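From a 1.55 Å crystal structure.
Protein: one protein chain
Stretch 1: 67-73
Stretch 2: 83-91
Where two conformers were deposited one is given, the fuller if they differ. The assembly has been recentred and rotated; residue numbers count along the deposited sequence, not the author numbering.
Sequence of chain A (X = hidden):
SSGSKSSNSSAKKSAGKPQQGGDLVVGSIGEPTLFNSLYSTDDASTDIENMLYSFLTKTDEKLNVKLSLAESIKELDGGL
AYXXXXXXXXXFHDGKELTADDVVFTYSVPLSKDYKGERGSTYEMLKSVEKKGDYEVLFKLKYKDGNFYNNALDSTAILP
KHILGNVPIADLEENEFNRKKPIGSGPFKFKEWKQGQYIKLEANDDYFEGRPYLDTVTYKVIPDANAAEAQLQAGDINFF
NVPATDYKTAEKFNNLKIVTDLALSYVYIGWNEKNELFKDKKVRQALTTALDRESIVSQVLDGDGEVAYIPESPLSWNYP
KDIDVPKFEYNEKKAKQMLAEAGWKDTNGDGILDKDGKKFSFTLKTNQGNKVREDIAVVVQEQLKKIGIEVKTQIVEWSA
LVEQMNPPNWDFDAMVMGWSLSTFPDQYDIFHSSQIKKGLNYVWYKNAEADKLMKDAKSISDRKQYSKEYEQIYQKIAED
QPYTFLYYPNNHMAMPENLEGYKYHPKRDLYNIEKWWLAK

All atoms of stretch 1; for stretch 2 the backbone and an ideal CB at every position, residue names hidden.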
ATOM      1  N   LEU A  67       5.922  18.958   8.941  1.00 29.59           N
ATOM      2  CA  LEU A  67       5.243  19.915   8.072  1.00 29.98           C
ATOM      3  C   LEU A  67       5.889  19.897   6.677  1.00 30.27           C
ATOM      4  O   LEU A  67       7.130  19.836   6.583  1.00 30.52           O
ATOM      5  CB  LEU A  67       5.428  21.323   8.666  1.00 30.67           C
ATOM      6  CG  LEU A  67       4.510  21.683   9.839  0.50 31.22           C
ATOM      7  CD1 LEU A  67       3.810  20.500  10.541  0.50 30.27           C
ATOM      8  CD2 LEU A  67       5.290  22.547  10.822  0.50 31.17           C
ATOM      9  N   SER A  68       5.093  19.983   5.609  1.00 29.83           N
ATOM     10  CA  SER A  68       5.656  20.103   4.280  1.00 30.40           C
ATOM     11  C   SER A  68       5.045  21.357   3.611  1.00 30.36           C
ATOM     12  O   SER A  68       5.639  22.428   3.693  1.00 30.34           O
ATOM     13  CB  SER A  68       5.405  18.813   3.489  1.00 30.52           C
ATOM     14  OG  SER A  68       5.957  18.912   2.181  1.00 32.46           O
ATOM     15  N   LEU A  69       3.873  21.244   2.988  1.00 30.57           N
ATOM     16  CA  LEU A  69       3.179  22.403   2.430  1.00 31.00           C
ATOM     17  C   LEU A  69       2.667  23.348   3.549  1.00 30.28           C
ATOM     18  O   LEU A  69       2.618  24.575   3.385  1.00 29.84           O
ATOM     19  CB  LEU A  69       2.047  21.953   1.515  1.00 32.25           C
ATOM     20  CG  LEU A  69       1.223  22.993   0.787  1.00 31.93           C
ATOM     21  CD1 LEU A  69       2.127  23.918  -0.042  1.00 32.18           C
ATOM     22  CD2 LEU A  69       0.190  22.252  -0.066  1.00 32.43           C
ATOM     23  N   ALA A  70       2.269  22.770   4.684  1.00 30.13           N
ATOM     24  CA  ALA A  70       1.816  23.562   5.821  1.00 29.95           C
ATOM     25  C   ALA A  70       2.944  24.362   6.468  1.00 29.80           C
ATOM     26  O   ALA A  70       4.037  23.841   6.634  1.00 29.33           O
ATOM     27  CB  ALA A  70       1.169  22.638   6.861  1.00 30.07           C
ATOM     28  N   GLU A  71       2.674  25.637   6.768  1.00 29.61           N
ATOM     29  CA  GLU A  71       3.544  26.502   7.579  1.00 31.03           C
ATOM     30  C   GLU A  71       3.364  26.185   9.048  1.00 30.03           C
ATOM     31  O   GLU A  71       4.332  26.171   9.787  1.00 30.56           O
ATOM     32  CB  GLU A  71       3.210  27.967   7.291  1.00 30.82           C
ATOM     33  CG  GLU A  71       4.198  28.943   7.827  1.00 33.34           C
ATOM     34  CD  GLU A  71       4.121  30.346   7.191  1.00 36.43           C
ATOM     35  OE1 GLU A  71       3.494  30.560   6.112  1.00 44.97           O
ATOM     36  OE2 GLU A  71       4.725  31.257   7.789  1.00 47.19           O
ATOM     37  N   SER A  72       2.120  25.953   9.467  1.00 29.53           N
ATOM     38  CA  SER A  72       1.815  25.559  10.814  1.00 29.59           C
ATOM     39  C   SER A  72       0.475  24.817  10.904  1.00 29.10           C
ATOM     40  O   SER A  72      -0.400  25.014  10.077  1.00 29.17           O
ATOM     41  CB  SER A  72       1.795  26.793  11.717  1.00 29.73           C
ATOM     42  OG  SER A  72       0.738  27.627  11.326  1.00 33.09           O
ATOM     43  N   ILE A  73       0.357  23.952  11.906  1.00 29.43           N
ATOM     44  CA  ILE A  73      -0.871  23.218  12.216  1.00 29.36           C
ATOM     45  C   ILE A  73      -1.111  23.330  13.718  1.00 28.95           C
ATOM     46  O   ILE A  73      -0.230  23.022  14.545  1.00 30.32           O
ATOM     47  CB  ILE A  73      -0.723  21.771  11.908  1.00 29.30           C
ATOM     48  CG1 ILE A  73      -0.417  21.635  10.417  1.00 29.46           C
ATOM     49  CG2 ILE A  73      -2.025  21.017  12.277  1.00 29.87           C
ATOM     50  CD1 ILE A  73      -0.142  20.210   9.976  1.00 30.28           C
ATOM     51  N   UNK A  83      -6.391  23.937  12.678  1.00 27.12           N
ATOM     52  CA  UNK A  83      -6.187  25.216  11.962  1.00 27.76           C
ATOM     53  C   UNK A  83      -4.849  25.151  11.268  1.00 27.73           C
ATOM     54  O   UNK A  83      -3.812  24.994  11.919  1.00 28.38           O
ATOM     55  CB  UNK A  83      -6.248  26.418  12.907  1.00 27.76           C
ATOM     56  N   UNK A  84      -4.871  25.230   9.934  1.00 28.41           N
ATOM     57  CA  UNK A  84      -3.697  24.990   9.111  1.00 29.64           C
ATOM     58  C   UNK A  84      -3.360  26.207   8.289  1.00 30.58           C
ATOM     59  O   UNK A  84      -4.173  26.712   7.554  1.00 30.69           O
ATOM     60  CB  UNK A  84      -3.913  23.781   8.198  1.00 29.64           C
ATOM     61  N   UNK A  85      -2.150  26.718   8.474  1.00 30.90           N
ATOM     62  CA  UNK A  85      -1.635  27.804   7.660  1.00 31.67           C
ATOM     63  C   UNK A  85      -0.732  27.210   6.592  1.00 30.89           C
ATOM     64  O   UNK A  85       0.092  26.362   6.884  1.00 31.30           O
ATOM     65  CB  UNK A  85      -0.886  28.832   8.510  1.00 31.67           C
ATOM     66  N   UNK A  86      -0.883  27.686   5.366  1.00 30.56           N
ATOM     67  CA  UNK A  86      -0.229  27.142   4.183  1.00 31.37           C
ATOM     68  C   UNK A  86       0.920  28.067   3.799  1.00 30.29           C
ATOM     69  O   UNK A  86       0.769  29.282   3.858  1.00 29.16           O
ATOM     70  CB  UNK A  86      -1.217  26.982   3.026  1.00 31.37           C
ATOM     71  N   UNK A  87       2.063  27.503   3.445  1.00 30.18           N
ATOM     72  CA  UNK A  87       3.177  28.307   2.905  1.00 30.97           C
ATOM     73  C   UNK A  87       2.742  29.142   1.697  1.00 30.98           C
ATOM     74  O   UNK A  87       1.980  28.670   0.844  1.00 30.41           O
ATOM     75  CB  UNK A  87       4.341  27.397   2.508  1.00 30.97           C
ATOM     76  N   UNK A  88       3.242  30.376   1.634  1.00 31.44           N
ATOM     77  CA  UNK A  88       2.948  31.300   0.550  1.00 32.10           C
ATOM     78  C   UNK A  88       3.992  31.162  -0.548  1.00 32.17           C
ATOM     79  O   UNK A  88       5.152  30.801  -0.287  1.00 32.70           O
ATOM     80  CB  UNK A  88       2.895  32.740   1.064  1.00 32.10           C
ATOM     81  N   UNK A  89       3.582  31.438  -1.781  1.00 31.76           N
ATOM     82  CA  UNK A  89       4.501  31.435  -2.915  1.00 31.85           C
ATOM     83  C   UNK A  89       4.746  30.077  -3.532  1.00 31.87           C
ATOM     84  O   UNK A  89       5.661  29.907  -4.350  1.00 32.99           O
ATOM     85  CB  UNK A  89       5.844  32.024  -2.480  1.00 31.85           C
ATOM     86  N   UNK A  90       3.953  29.082  -3.139  1.00 30.54           N
ATOM     87  CA  UNK A  90       4.043  27.758  -3.738  1.00 30.09           C
ATOM     88  C   UNK A  90       3.267  27.777  -5.050  1.00 30.01           C
ATOM     89  O   UNK A  90       2.125  28.220  -5.107  1.00 31.55           O
ATOM     90  CB  UNK A  90       3.507  26.681  -2.793  1.00 30.09           C
ATOM     91  N   UNK A  91       3.889  27.292  -6.109  1.00 31.06           N
ATOM     92  CA  UNK A  91       3.256  27.303  -7.433  1.00 30.39           C
ATOM     93  C   UNK A  91       2.929  25.904  -7.944  1.00 29.87           C
ATOM     94  O   UNK A  91       3.705  24.962  -7.761  1.00 29.43           O
ATOM     95  CB  UNK A  91       4.167  28.010  -8.439  1.00 30.39           C
TER

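Position 83 lies on an extended strand (phi/psi -99/118), and its ideal CB finds nothing of stretch 1 within 5.5 Å, so the neighbouring strand sets little restriction. The residue is Asp 83. Its O takes a CA-H...O contact from Ile 73 CA (3.4 Å).

At position 84 the ideal CB is 4.7 Å from Ile 73 CG1 and 5.4 Å from Ala 70 CB. Both are apolar, and the position pairs with Ile 73 in an antiparallel, non-hydrogen-bonded bridge; Val, Ile or Leu would suit. It is Val 84, chi1 t, with CG2 4.2 Å from Ile 73 CG1 and CG1 4.1 Å from Ala 70 CB.

Position 85 donates its N-H to Ser 72 O (N to O 2.9 Å), while its O accepts from Glu 71 N (2.7 Å) and, weakly, from Ser 72 N (3.3 Å). That shared carbonyl marks a beta bulge, the register shifting by one between Ala 70 and Ser 72. The ideal CB, 3.5 Å from Ser 72 OG and 4.4 Å from Glu 71 CB, favours a polar residue or a long flexible one. Lys 85 is deposited. Its end leads away from stretch 1, and NZ forms a salt bridge with Asp 83 OD2 (3.6 Å); a water joins NZ, Asp 83 O and Ser 72 OG.

At position 86 CA-to-CB points away from stretch 1. The nearest atom to the ideal CB is Leu 69 O at 4.5 Å, so the choice is wide, though a branched apolar chain could reach Leu 69. Ile 86 does so, its CG2 lying 4.2 Å from Leu 69 CG.

Position 87 donates its N to Leu 69 O (3.0 Å, 168°). CB starts sideways, with Glu 71 OE1 4.9 Å from the ideal CB and the carbonyls of Ser 68 and Ala 70 farther along; a long donor, Lys or Arg, would suit. Lys 87 curls back instead of pairing with the carboxylate: NZ donates to Ser 68 O (2.6 Å) and Ala 70 O (3.1 Å).

Position 88 has no stretch 1 atom near its ideal CB, and many residues would serve; it is Lys 88.

Position 89 has phi +84°, which favours glycine; it is Gly 89.

The ideal CB at position 90 points toward Leu 69 CD1, 4.1 Å away, inviting a compact apolar residue. Val 90 places CG2 3.7 Å from that CD1.

Position 91 is out of reach; it is Lys 91.

Stretch 2 (83-91) DVKIKKGVK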
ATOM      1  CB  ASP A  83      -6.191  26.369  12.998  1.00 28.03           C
ATOM      2  CG  ASP A  83      -6.175  27.766  12.369  1.00 30.06           C
ATOM      3  OD1 ASP A  83      -6.361  27.885  11.122  1.00 36.53           O
ATOM      4  OD2 ASP A  83      -6.020  28.736  13.147  1.00 34.40           O
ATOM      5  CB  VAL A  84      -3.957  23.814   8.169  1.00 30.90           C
ATOM      6  CG1 VAL A  84      -2.781  23.621   7.142  1.00 32.78           C
ATOM      7  CG2 VAL A  84      -4.205  22.546   8.952  1.00 29.66           C
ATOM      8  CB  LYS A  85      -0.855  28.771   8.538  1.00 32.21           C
ATOM      9  CG  LYS A  85      -1.756  29.477   9.538  1.00 35.22           C
ATOM     10  CD  LYS A  85      -1.014  30.432  10.489  1.00 36.30           C
ATOM     11  CE  LYS A  85      -1.958  30.982  11.629  1.00 39.67           C
ATOM     12  NZ  LYS A  85      -2.716  29.905  12.429  1.00 41.25           N
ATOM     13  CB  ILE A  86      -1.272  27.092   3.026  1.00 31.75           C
ATOM     14  CG1 ILE A  86      -2.471  26.182   3.410  1.00 32.58           C
ATOM     15  CG2 ILE A  86      -0.655  26.647   1.720  1.00 32.30           C
ATOM     16  CD1 ILE A  86      -3.669  26.309   2.490  1.00 35.20           C
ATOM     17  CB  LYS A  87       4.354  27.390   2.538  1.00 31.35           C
ATOM     18  CG  LYS A  87       5.082  26.801   3.765  1.00 30.86           C
ATOM     19  CD  LYS A  87       6.144  25.834   3.324  1.00 33.16           C
ATOM     20  CE  LYS A  87       7.106  25.435   4.388  1.00 35.60           C
ATOM     21  NZ  LYS A  87       6.684  24.307   5.175  1.00 38.86           N
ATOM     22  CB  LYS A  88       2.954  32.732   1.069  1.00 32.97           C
ATOM     23  CG  LYS A  88       2.027  32.991   2.235  1.00 34.07           C
ATOM     24  CD  LYS A  88       2.026  34.479   2.567  1.00 35.05           C
ATOM     25  CE  LYS A  88       1.515  34.779   3.987  1.00 39.86           C
ATOM     26  NZ  LYS A  88       0.061  34.604   4.035  1.00 44.59           N
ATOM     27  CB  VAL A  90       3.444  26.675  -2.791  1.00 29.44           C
ATOM     28  CG1 VAL A  90       3.481  25.322  -3.447  1.00 29.79           C
ATOM     29  CG2 VAL A  90       4.191  26.686  -1.471  1.00 29.53           C
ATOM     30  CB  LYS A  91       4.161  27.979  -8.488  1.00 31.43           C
ATOM     31  CG  LYS A  91       4.748  29.333  -8.095  1.00 33.04           C
ATOM     32  CD  LYS A  91       3.675  30.360  -7.873  1.00 33.20           C
ATOM     33  CE  LYS A  91       4.297  31.697  -7.457  1.00 35.58           C
ATOM     34  NZ  LYS A  91       3.285  32.767  -7.235  1.00 38.07           N
TER
HETATM   35  O   HOH W   1       5.076  31.335   3.847  1.00 34.22           O
HETATM   36  O   HOH W   2       1.216  31.499   5.303  1.00 37.37           O
HETATM   37  O   HOH W   3      -1.819  27.156  12.299  1.00 25.13           O
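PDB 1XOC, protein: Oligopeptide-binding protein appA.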